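Local coordinates for protein probable methyltransferase (Bordetella pertussis, PDB 3KTY) that probably transfers methyl groups from S-adenosyl-L-methionine to RNA, as a TrmH (SpoU) family enzyme of which this chain is the N-terminal SPOUT domain, at residues 8-13 / 168-173; 82-88 / 119-125; 99-105 / 142-147. Where two conformers were deposited one is given. Residues are numbered along the deposited sequence.

Overall arrangement
The three contacts belong to one parallel sheet and the helices packed on it. Contact 2 pairs strands 84-89 and 121-125 inside the sheet; contact 1 sets helix 157-172 against strand 11-16, and contact 3 adds strand 142-145 and the short strand 100-101. Centres lie about 11 Å apart for contacts 1 and 2, about 12 Å for 2 and 3 and about 15 Å for 1 and 3. Backbone links bind contact 2 to both others: Arg12 N lies 2.7 Å from Val121 O, and Ala87 N 2.7 Å from Arg142 O. Contacts 1 and 3 reach the second subunit. SPOUT relatives bind cofactor in a knot at the domain's C-terminal side; no contact here is identified with it.

Contact 1: residues 8-13 / 168-173; sequences FSRVRF and LRYALL
Residues 8-13 leave a short helix through a type I beta turn from Phe8 to Val11, closed by a weak Val11 N to Phe8 O hydrogen bond of 3.4 Å, and become a strand at Val11. Residues 168-172 form the end of helix 157-172, the last of this chain. Strand 11-13 and helix 168-172 run antiparallel at 176°, their axes 12.0 Å apart, so side chains alone bridge the gap. Nearest CA pairs are Phe8 with Leu172 (7.6 Å) and Val11 with Leu168 (8.7 Å).

The aromatic part centres on Phe8 (chi1 m). Leu172 CD1 sits over its ring face as a CH-pi contact, 4.2 Å from the centroid and 9° off the normal; Leu172 CB is 3.8 Å from Phe8 CE2, and Leu173 CD2 4.1 Å from Phe8 CZ. Among the aliphatic contacts, Leu168 (m, t) puts CD1 3.9 Å from both Val11 CG1 and Phe13 CZ, while Val11 CG2 (chi1 t) meets Leu172 CD1 (m, t) at 4.0 Å. The i, i+4 pair Leu168 and Leu172 thus forms the ridge facing the strand.

One polar group borders this core: the extended Arg169 (t, t, t) brings NH1 3.6 Å from Phe8 CE1, but it hydrogen-bonds Met34 O, and its NE bonds Pro147 O of the second subunit.

Such helix-on-sheet packing is characteristic of the alpha-beta-alpha sandwich. Here the helix covers strand 11-16 beside helix 102-115, whose Ala109 and Arg110 touch Leu168 and Leu172, and Phe36 completes the aromatic cluster with Phe8 and Phe13.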
loop_
_atom_site.group_PDB
_atom_site.type_symbol
_atom_site.label_atom_id
_atom_site.label_comp_id
_atom_site.label_asym_id
_atom_site.label_seq_id
_atom_site.Cartn_x
_atom_site.Cartn_y
_atom_site.Cartn_z
ATOM N N PHE A 8 -16.475 1.713 9.939
ATOM C CA PHE A 8 -15.492 2.381 9.127
ATOM C C PHE A 8 -15.638 3.908 9.152
ATOM O O PHE A 8 -14.662 4.621 8.923
ATOM C CB PHE A 8 -15.573 1.874 7.690
ATOM C CG PHE A 8 -14.823 0.597 7.468
ATOM C CD1 PHE A 8 -13.693 0.575 6.656
ATOM C CD2 PHE A 8 -15.252 -0.591 8.068
ATOM C CE1 PHE A 8 -12.995 -0.616 6.454
ATOM C CE2 PHE A 8 -14.565 -1.794 7.871
ATOM C CZ PHE A 8 -13.435 -1.816 7.069
ATOM N N SER A 9 -16.841 4.411 9.427
ATOM C CA SER A 9 -17.051 5.868 9.452
ATOM C C SER A 9 -16.396 6.493 10.672
ATOM O O SER A 9 -16.288 7.707 10.774
ATOM C CB SER A 9 -18.532 6.195 9.451
ATOM O OG SER A 9 -19.108 5.763 10.673
ATOM N N ARG A 10 -15.917 5.649 11.578
ATOM C CA ARG A 10 -15.362 6.090 12.861
ATOM C C ARG A 10 -13.855 6.154 12.867
ATOM O O ARG A 10 -13.217 6.341 13.925
ATOM C CB ARG A 10 -15.860 5.174 13.977
ATOM C CG ARG A 10 -17.350 5.329 14.221
ATOM C CD ARG A 10 -17.818 4.157 15.031
ATOM N NE ARG A 10 -17.172 4.107 16.335
ATOM C CZ ARG A 10 -17.342 3.110 17.192
ATOM N NH1 ARG A 10 -16.732 3.130 18.372
ATOM N NH2 ARG A 10 -18.141 2.098 16.863
ATOM N N VAL A 11 -13.289 6.009 11.666
ATOM C CA VAL A 11 -11.872 6.191 11.466
ATOM C C VAL A 11 -11.594 7.428 10.623
ATOM O O VAL A 11 -12.215 7.624 9.574
ATOM C CB VAL A 11 -11.220 4.915 10.785
ATOM C CG1 VAL A 11 -9.788 5.195 10.423
ATOM C CG2 VAL A 11 -11.316 3.667 11.730
ATOM N N ARG A 12 -10.610 8.216 11.034
ATOM C CA ARG A 12 -10.250 9.441 10.298
ATOM C C ARG A 12 -8.806 9.514 9.971
ATOM O O ARG A 12 -7.979 9.158 10.811
ATOM C CB ARG A 12 -10.534 10.663 11.158
ATOM C CG ARG A 12 -11.948 10.994 11.094
ATOM C CD ARG A 12 -12.452 11.120 12.444
ATOM N NE ARG A 12 -12.615 12.512 12.716
ATOM C CZ ARG A 12 -13.774 13.086 12.976
ATOM N NH1 ARG A 12 -14.900 12.391 13.018
ATOM N NH2 ARG A 12 -13.781 14.363 13.187
ATOM N N PHE A 13 -8.491 10.042 8.785
ATOM C CA PHE A 13 -7.093 10.232 8.361
ATOM C C PHE A 13 -6.767 11.704 8.218
ATOM O O PHE A 13 -7.364 12.423 7.421
ATOM C CB PHE A 13 -6.806 9.501 7.041
ATOM C CG PHE A 13 -7.117 8.025 7.094
ATOM C CD1 PHE A 13 -6.111 7.099 7.275
ATOM C CD2 PHE A 13 -8.420 7.582 7.023
ATOM C CE1 PHE A 13 -6.394 5.740 7.354
ATOM C CE2 PHE A 13 -8.713 6.244 7.086
ATOM C CZ PHE A 13 -7.709 5.324 7.257
ATOM N N LEU A 168 -5.770 -1.035 8.752
ATOM C CA LEU A 168 -6.987 -0.723 9.445
ATOM C C LEU A 168 -8.156 -1.467 8.868
ATOM O O LEU A 168 -8.971 -2.009 9.577
ATOM C CB LEU A 168 -7.248 0.779 9.403
ATOM C CG LEU A 168 -6.396 1.535 10.424
ATOM C CD1 LEU A 168 -6.537 3.009 10.178
ATOM C CD2 LEU A 168 -6.869 1.158 11.816
ATOM N N ARG A 169 -8.254 -1.492 7.563
ATOM C CA ARG A 169 -9.323 -2.266 6.969
ATOM C C ARG A 169 -9.257 -3.733 7.408
ATOM O O ARG A 169 -10.243 -4.345 7.827
ATOM C CB ARG A 169 -9.236 -2.157 5.439
ATOM C CG ARG A 169 -10.131 -3.117 4.711
ATOM C CD ARG A 169 -10.170 -2.793 3.162
ATOM N NE ARG A 169 -11.199 -3.635 2.582
ATOM C CZ ARG A 169 -12.498 -3.393 2.661
ATOM N NH1 ARG A 169 -12.938 -2.293 3.239
ATOM N NH2 ARG A 169 -13.361 -4.256 2.162
ATOM N N TYR A 170 -8.075 -4.303 7.308
ATOM C CA TYR A 170 -7.958 -5.709 7.619
ATOM C C TYR A 170 -8.363 -5.941 9.067
ATOM O O TYR A 170 -9.004 -6.937 9.402
ATOM C CB TYR A 170 -6.524 -6.223 7.386
ATOM C CG TYR A 170 -6.469 -7.732 7.348
ATOM C CD1 TYR A 170 -6.725 -8.420 6.159
ATOM C CD2 TYR A 170 -6.217 -8.476 8.504
ATOM C CE1 TYR A 170 -6.707 -9.820 6.105
ATOM C CE2 TYR A 170 -6.167 -9.893 8.452
ATOM C CZ TYR A 170 -6.422 -10.547 7.265
ATOM O OH TYR A 170 -6.407 -11.933 7.226
ATOM N N ALA A 171 -7.931 -5.046 9.928
ATOM C CA ALA A 171 -8.188 -5.256 11.346
ATOM C C ALA A 171 -9.694 -5.037 11.690
ATOM O O ALA A 171 -10.207 -5.613 12.632
ATOM C CB ALA A 171 -7.268 -4.394 12.202
ATOM N N LEU A 172 -10.412 -4.307 10.842
ATOM C CA LEU A 172 -11.803 -4.021 11.100
ATOM C C LEU A 172 -12.771 -5.010 10.467
ATOM O O LEU A 172 -13.904 -5.169 10.925
ATOM C CB LEU A 172 -12.141 -2.588 10.644
ATOM C CG LEU A 172 -11.527 -1.407 11.394
ATOM C CD1 LEU A 172 -12.187 -0.113 10.926
ATOM C CD2 LEU A 172 -11.713 -1.563 12.902
ATOM N N LEU A 173 -12.344 -5.680 9.408
ATOM C CA LEU A 173 -13.242 -6.594 8.715
ATOM C C LEU A 173 -13.735 -7.758 9.591
ATOM O O LEU A 173 -13.021 -8.233 10.474
ATOM C CB LEU A 173 -12.593 -7.111 7.436
ATOM C CG LEU A 173 -12.705 -6.097 6.303
ATOM C CD1 LEU A 173 -12.018 -6.606 5.019
ATOM C CD2 LEU A 173 -14.147 -5.698 6.013
#

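Contact 2: residues 82-88 / 119-125; sequences VTLAFAL and GVVAIVL
Two apolar layers flank this strand pair. On one face lie Leu84, Phe86 and Leu88 with Val121, Ile123 and Leu125: Phe86 (chi1 m) has CB 4.0 Å from Ile123 CD1 (m, m) and CE2 4.4 Å from Val121 CG1, and Leu88 CD2 is 3.8 Å from Ile123 CG2. The other carries Ala85, Ala87, Ala122 and Val124; Ala85 CB lies 4.4 Å from Ala122 CB, which Val82 CG1 approaches to 3.8 Å.

The strands are parallel, crossing at -16° with axes 4.6 Å apart, in the register Leu84-Val121, Ala85-Ala122, Phe86-Ile123 and Ala87-Val124. The hydrogen-bond ladder runs Leu84 N to Val120 O (3.0 Å), Ala122 N to Leu84 O (2.8 Å), Phe86 N to Ala122 O (2.6 Å), Val124 N to Phe86 O (2.7 Å) and Leu88 N to Val124 O (2.8 Å).

At the polar edge, Thr83 N also donates to Val120 O (2.9 Å), and Thr83 OG1 (chi1 p) accepts from Val120 N (2.7 Å) while bonding His112.

The chain reaches strand 121-125 via short strand 100-101 and helix 102-115. Central in this alpha-beta-alpha sandwich, consistent with the SPOUT fold, the pair lies between strands 11-16 and 142-145, with helices 102-115 and 157-172 over its Phe86 face.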
loop_
_atom_site.group_PDB
_atom_site.type_symbol
_atom_site.label_atom_id
_atom_site.label_comp_id
_atom_site.label_asym_id
_atom_site.label_seq_id
_atom_site.Cartn_x
_atom_site.Cartn_y
_atom_site.Cartn_z
ATOM N N VAL A 82 -11.538 13.188 18.570
ATOM C CA VAL A 82 -10.897 11.909 18.453
ATOM C C VAL A 82 -10.576 11.322 19.804
ATOM O O VAL A 82 -9.975 11.985 20.627
ATOM C CB VAL A 82 -9.622 12.018 17.613
ATOM C CG1 VAL A 82 -8.874 10.670 17.632
ATOM C CG2 VAL A 82 -9.993 12.446 16.176
ATOM N N THR A 83 -10.933 10.053 20.012
ATOM C CA THR A 83 -10.628 9.373 21.271
ATOM C C THR A 83 -9.337 8.555 21.281
ATOM O O THR A 83 -8.786 8.296 22.342
ATOM C CB THR A 83 -11.816 8.526 21.789
ATOM O OG1 THR A 83 -12.196 7.554 20.809
ATOM C CG2 THR A 83 -12.999 9.405 22.100
ATOM N N LEU A 84 -8.851 8.171 20.105
ATOM C CA LEU A 84 -7.593 7.423 19.978
ATOM C C LEU A 84 -6.879 7.840 18.683
ATOM O O LEU A 84 -7.367 7.597 17.577
ATOM C CB LEU A 84 -7.845 5.906 19.990
ATOM C CG LEU A 84 -6.579 5.072 19.758
ATOM C CD1 LEU A 84 -5.521 5.355 20.824
ATOM C CD2 LEU A 84 -6.868 3.536 19.643
ATOM N N ALA A 85 -5.742 8.501 18.829
ATOM C CA ALA A 85 -5.094 9.080 17.688
ATOM C C ALA A 85 -3.702 8.566 17.575
ATOM O O ALA A 85 -2.937 8.661 18.524
ATOM C CB ALA A 85 -5.085 10.590 17.765
ATOM N N PHE A 86 -3.370 8.026 16.408
ATOM C CA PHE A 86 -1.987 7.599 16.161
ATOM C C PHE A 86 -1.189 8.603 15.359
ATOM O O PHE A 86 -1.615 9.039 14.280
ATOM C CB PHE A 86 -1.952 6.250 15.444
ATOM C CG PHE A 86 -2.482 5.144 16.254
ATOM C CD1 PHE A 86 -1.640 4.443 17.109
ATOM C CD2 PHE A 86 -3.826 4.794 16.181
ATOM C CE1 PHE A 86 -2.127 3.378 17.864
ATOM C CE2 PHE A 86 -4.338 3.729 16.934
ATOM C CZ PHE A 86 -3.487 3.027 17.777
ATOM N N ALA A 87 -0.036 8.978 15.887
ATOM C CA ALA A 87 0.930 9.722 15.091
ATOM C C ALA A 87 1.718 8.741 14.198
ATOM O O ALA A 87 2.525 7.953 14.686
ATOM C CB ALA A 87 1.870 10.456 15.985
ATOM N N LEU A 88 1.513 8.818 12.891
ATOM C CA LEU A 88 2.254 7.982 11.944
ATOM C C LEU A 88 3.613 8.564 11.502
ATOM O O LEU A 88 3.705 9.672 10.962
ATOM C CB LEU A 88 1.382 7.721 10.718
ATOM C CG LEU A 88 1.822 6.526 9.877
ATOM C CD1 LEU A 88 2.477 5.503 10.768
ATOM C CD2 LEU A 88 0.645 5.921 9.167
ATOM N N GLY A 119 -16.256 5.915 20.260
ATOM C CA GLY A 119 -14.843 6.179 20.079
ATOM C C GLY A 119 -14.538 6.547 18.633
ATOM O O GLY A 119 -15.253 6.188 17.713
ATOM N N VAL A 120 -13.483 7.317 18.441
ATOM C CA VAL A 120 -13.112 7.751 17.128
ATOM C C VAL A 120 -11.634 7.575 17.037
ATOM O O VAL A 120 -10.888 7.944 17.951
ATOM C CB VAL A 120 -13.413 9.233 16.895
ATOM C CG1 VAL A 120 -12.881 9.645 15.521
ATOM C CG2 VAL A 120 -14.882 9.443 16.967
ATOM N N VAL A 121 -11.200 7.004 15.925
ATOM C CA VAL A 121 -9.793 6.721 15.768
ATOM C C VAL A 121 -9.256 7.592 14.676
ATOM O O VAL A 121 -9.886 7.763 13.629
ATOM C CB VAL A 121 -9.529 5.208 15.428
ATOM C CG1 VAL A 121 -8.084 4.999 14.993
ATOM C CG2 VAL A 121 -9.823 4.362 16.623
ATOM N N ALA A 122 -8.078 8.141 14.913
ATOM C CA ALA A 122 -7.433 8.890 13.861
ATOM C C ALA A 122 -6.025 8.434 13.655
ATOM O O ALA A 122 -5.290 8.109 14.613
ATOM C CB ALA A 122 -7.477 10.430 14.128
ATOM N N ILE A 123 -5.667 8.424 12.376
ATOM C CA ILE A 123 -4.294 8.311 11.933
ATOM C C ILE A 123 -3.815 9.661 11.479
ATOM O O ILE A 123 -4.440 10.279 10.634
ATOM C CB ILE A 123 -4.207 7.383 10.733
ATOM C CG1 ILE A 123 -4.844 6.046 11.095
ATOM C CG2 ILE A 123 -2.720 7.134 10.373
ATOM C CD1 ILE A 123 -4.138 5.371 12.239
ATOM N N VAL A 124 -2.693 10.101 12.028
ATOM C CA VAL A 124 -2.128 11.419 11.750
ATOM C C VAL A 124 -0.796 11.392 11.000
ATOM O O VAL A 124 0.208 10.902 11.519
ATOM C CB VAL A 124 -1.894 12.179 13.092
ATOM C CG1 VAL A 124 -1.396 13.629 12.847
ATOM C CG2 VAL A 124 -3.166 12.180 13.945
ATOM N N LEU A 125 -0.776 11.955 9.799
ATOM C CA LEU A 125 0.443 12.015 8.973
ATOM C C LEU A 125 0.991 13.406 8.709
ATOM O O LEU A 125 0.238 14.328 8.381
ATOM C CB LEU A 125 0.147 11.475 7.596
ATOM C CG LEU A 125 -0.386 10.067 7.503
ATOM C CD1 LEU A 125 -1.908 10.118 7.585
ATOM C CD2 LEU A 125 0.111 9.447 6.170
#

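Contact 3: residues 99-105 / 142-147; sequences PCDIREA and RICHIP
Backbone pairing holds the start of helix 102-115 to strand 142-145. His145 N donates to Cys100 O at 3.1 Å, and Ile102 N to His145 O, also at 3.1 Å, giving a parallel bridge of Asp101 with His145 (CA-CA 5.0 Å). Asp101 (chi1 p) is the N-cap: its OD1 accepts from Glu104 N at 2.8 Å while Asp101 N donates to Glu104 OE1 at 2.7 Å, a capping box. The phi/psi values switch from extended at Asp101 (-92/166) to helical at Ile102 (-56/-26). Ala105 N to Asp101 O (2.9 Å) closes the first helical turn. CA-H...O contacts supplement the pairing: Cys144 CA to Cys100 O at 3.0 Å and Asp101 CA to His145 O at 3.5 Å.

Packing gathers around Cys144 (chi1 p). Its CB meets Cys100 SG and Ala105 CB, each at 3.8 Å, and its SG meets Ile102 CD1 (t, p) at 4.1 Å. On the other side of the pairing, Pro99 CD lies over a face of the His145 ring, and Pro99 CB is 4.1 Å from Ile143 CB.

A short, weakly bonded strand, outermost in this chain's sheet, thus runs straight into helix 102-115. The box occupies Asp101 OD1, while OD2 bonds Tyr170 OH of the second subunit; Pro147 O accepts from Arg169 of that subunit, so the chemistry ties the helix start and the strand exit to the dimer interface.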
loop_
_atom_site.group_PDB
_atom_site.type_symbol
_atom_site.label_atom_id
_atom_site.label_comp_id
_atom_site.label_asym_id
_atom_site.label_seq_id
_atom_site.Cartn_x
_atom_site.Cartn_y
_atom_site.Cartn_z
ATOM N N PRO A 99 8.743 2.149 18.458
ATOM C CA PRO A 99 7.345 2.407 18.839
ATOM C C PRO A 99 6.490 1.261 18.317
ATOM O O PRO A 99 7.031 0.368 17.631
ATOM C CB PRO A 99 6.995 3.699 18.100
ATOM C CG PRO A 99 7.951 3.742 16.931
ATOM C CD PRO A 99 9.165 2.908 17.268
ATOM N N CYS A 100 5.193 1.266 18.624
ATOM C CA CYS A 100 4.360 0.186 18.117
ATOM C C CYS A 100 4.248 0.331 16.587
ATOM O O CYS A 100 4.312 1.432 16.047
ATOM C CB CYS A 100 2.999 0.127 18.823
ATOM S SG CYS A 100 1.677 1.010 17.999
ATOM N N ASP A 101 4.126 -0.784 15.888
ATOM C CA ASP A 101 4.049 -0.720 14.449
ATOM C C ASP A 101 2.611 -0.637 14.000
ATOM O O ASP A 101 1.692 -0.913 14.765
ATOM C CB ASP A 101 4.775 -1.907 13.777
ATOM C CG ASP A 101 4.141 -3.273 14.081
ATOM O OD1 ASP A 101 2.898 -3.418 14.227
ATOM O OD2 ASP A 101 4.924 -4.236 14.142
ATOM N N ILE A 102 2.430 -0.290 12.737
ATOM C CA ILE A 102 1.110 -0.057 12.175
ATOM C C ILE A 102 0.198 -1.264 12.351
ATOM O O ILE A 102 -1.008 -1.128 12.368
ATOM C CB ILE A 102 1.215 0.331 10.668
ATOM C CG1 ILE A 102 -0.136 0.729 10.121
ATOM C CG2 ILE A 102 1.822 -0.826 9.822
ATOM C CD1 ILE A 102 -0.650 2.013 10.731
ATOM N N ARG A 103 0.775 -2.457 12.454
ATOM C CA ARG A 103 -0.037 -3.661 12.611
ATOM C C ARG A 103 -0.594 -3.781 14.056
ATOM O O ARG A 103 -1.750 -4.088 14.237
ATOM C CB ARG A 103 0.739 -4.899 12.147
ATOM C CG ARG A 103 0.181 -6.226 12.595
ATOM C CD ARG A 103 -0.502 -7.026 11.485
ATOM N NE ARG A 103 0.006 -6.844 10.110
ATOM C CZ ARG A 103 0.497 -7.813 9.344
ATOM N NH1 ARG A 103 0.616 -9.054 9.827
ATOM N NH2 ARG A 103 0.858 -7.552 8.091
ATOM N N GLU A 104 0.252 -3.525 15.048
ATOM C CA GLU A 104 -0.183 -3.352 16.433
ATOM C C GLU A 104 -1.207 -2.195 16.563
ATOM O O GLU A 104 -2.224 -2.305 17.247
ATOM C CB GLU A 104 1.044 -3.150 17.346
ATOM C CG GLU A 104 2.015 -4.340 17.300
ATOM C CD GLU A 104 3.450 -4.038 17.764
ATOM O OE1 GLU A 104 3.969 -2.933 17.506
ATOM O OE2 GLU A 104 4.072 -4.934 18.373
ATOM N N ALA A 105 -0.956 -1.106 15.867
ATOM C CA ALA A 105 -1.780 0.054 16.004
ATOM C C ALA A 105 -3.177 -0.259 15.467
ATOM O O ALA A 105 -4.205 0.045 16.112
ATOM C CB ALA A 105 -1.130 1.263 15.346
ATOM N N ARG A 142 -0.696 7.847 20.714
ATOM C CA ARG A 142 0.406 6.935 20.438
ATOM C C ARG A 142 1.180 7.332 19.208
ATOM O O ARG A 142 0.655 8.056 18.330
ATOM C CB ARG A 142 -0.126 5.534 20.207
ATOM C CG ARG A 142 -0.851 4.965 21.384
ATOM C CD ARG A 142 0.130 4.378 22.364
ATOM N NE ARG A 142 -0.489 3.217 22.961
ATOM C CZ ARG A 142 -0.062 1.968 22.821
ATOM N NH1 ARG A 142 -0.732 1.001 23.419
ATOM N NH2 ARG A 142 1.028 1.683 22.116
ATOM N N ILE A 143 2.424 6.850 19.162
ATOM C CA ILE A 143 3.254 6.902 17.971
ATOM C C ILE A 143 3.195 5.530 17.357
ATOM O O ILE A 143 3.275 4.515 18.058
ATOM C CB ILE A 143 4.726 7.103 18.308
ATOM C CG1 ILE A 143 4.955 7.112 19.827
ATOM C CG2 ILE A 143 5.271 8.312 17.606
ATOM C CD1 ILE A 143 4.940 8.515 20.497
ATOM N N CYS A 144 3.064 5.469 16.046
ATOM C CA CYS A 144 3.301 4.200 15.392
ATOM C C CYS A 144 4.169 4.436 14.158
ATOM O O CYS A 144 4.364 5.572 13.749
ATOM C CB CYS A 144 1.996 3.443 15.111
ATOM S SG CYS A 144 1.075 4.074 13.773
ATOM N N HIS A 145 4.746 3.378 13.614
ATOM C CA HIS A 145 5.629 3.535 12.466
ATOM C C HIS A 145 5.422 2.433 11.443
ATOM O O HIS A 145 4.872 1.366 11.739
ATOM C CB HIS A 145 7.106 3.636 12.883
ATOM C CG HIS A 145 7.766 2.319 13.104
ATOM N ND1 HIS A 145 8.936 1.960 12.467
ATOM C CD2 HIS A 145 7.423 1.263 13.881
ATOM C CE1 HIS A 145 9.295 0.747 12.855
ATOM N NE2 HIS A 145 8.393 0.301 13.712
ATOM N N ILE A 146 5.833 2.722 10.220
ATOM C CA ILE A 146 5.783 1.726 9.166
ATOM C C ILE A 146 7.231 1.346 8.967
ATOM O O ILE A 146 8.029 2.177 8.522
ATOM C CB ILE A 146 5.179 2.313 7.896
ATOM C CG1 ILE A 146 3.761 2.822 8.185
ATOM C CG2 ILE A 146 5.170 1.301 6.785
ATOM C CD1 ILE A 146 2.907 3.001 6.962
ATOM N N PRO A 147 7.596 0.115 9.376
ATOM C CA PRO A 147 8.978 -0.382 9.295
ATOM C C PRO A 147 9.314 -0.793 7.857
ATOM O O PRO A 147 9.331 -1.988 7.577
ATOM C CB PRO A 147 8.965 -1.614 10.223
ATOM C CG PRO A 147 7.528 -2.155 10.130
ATOM C CD PRO A 147 6.667 -0.886 9.953
#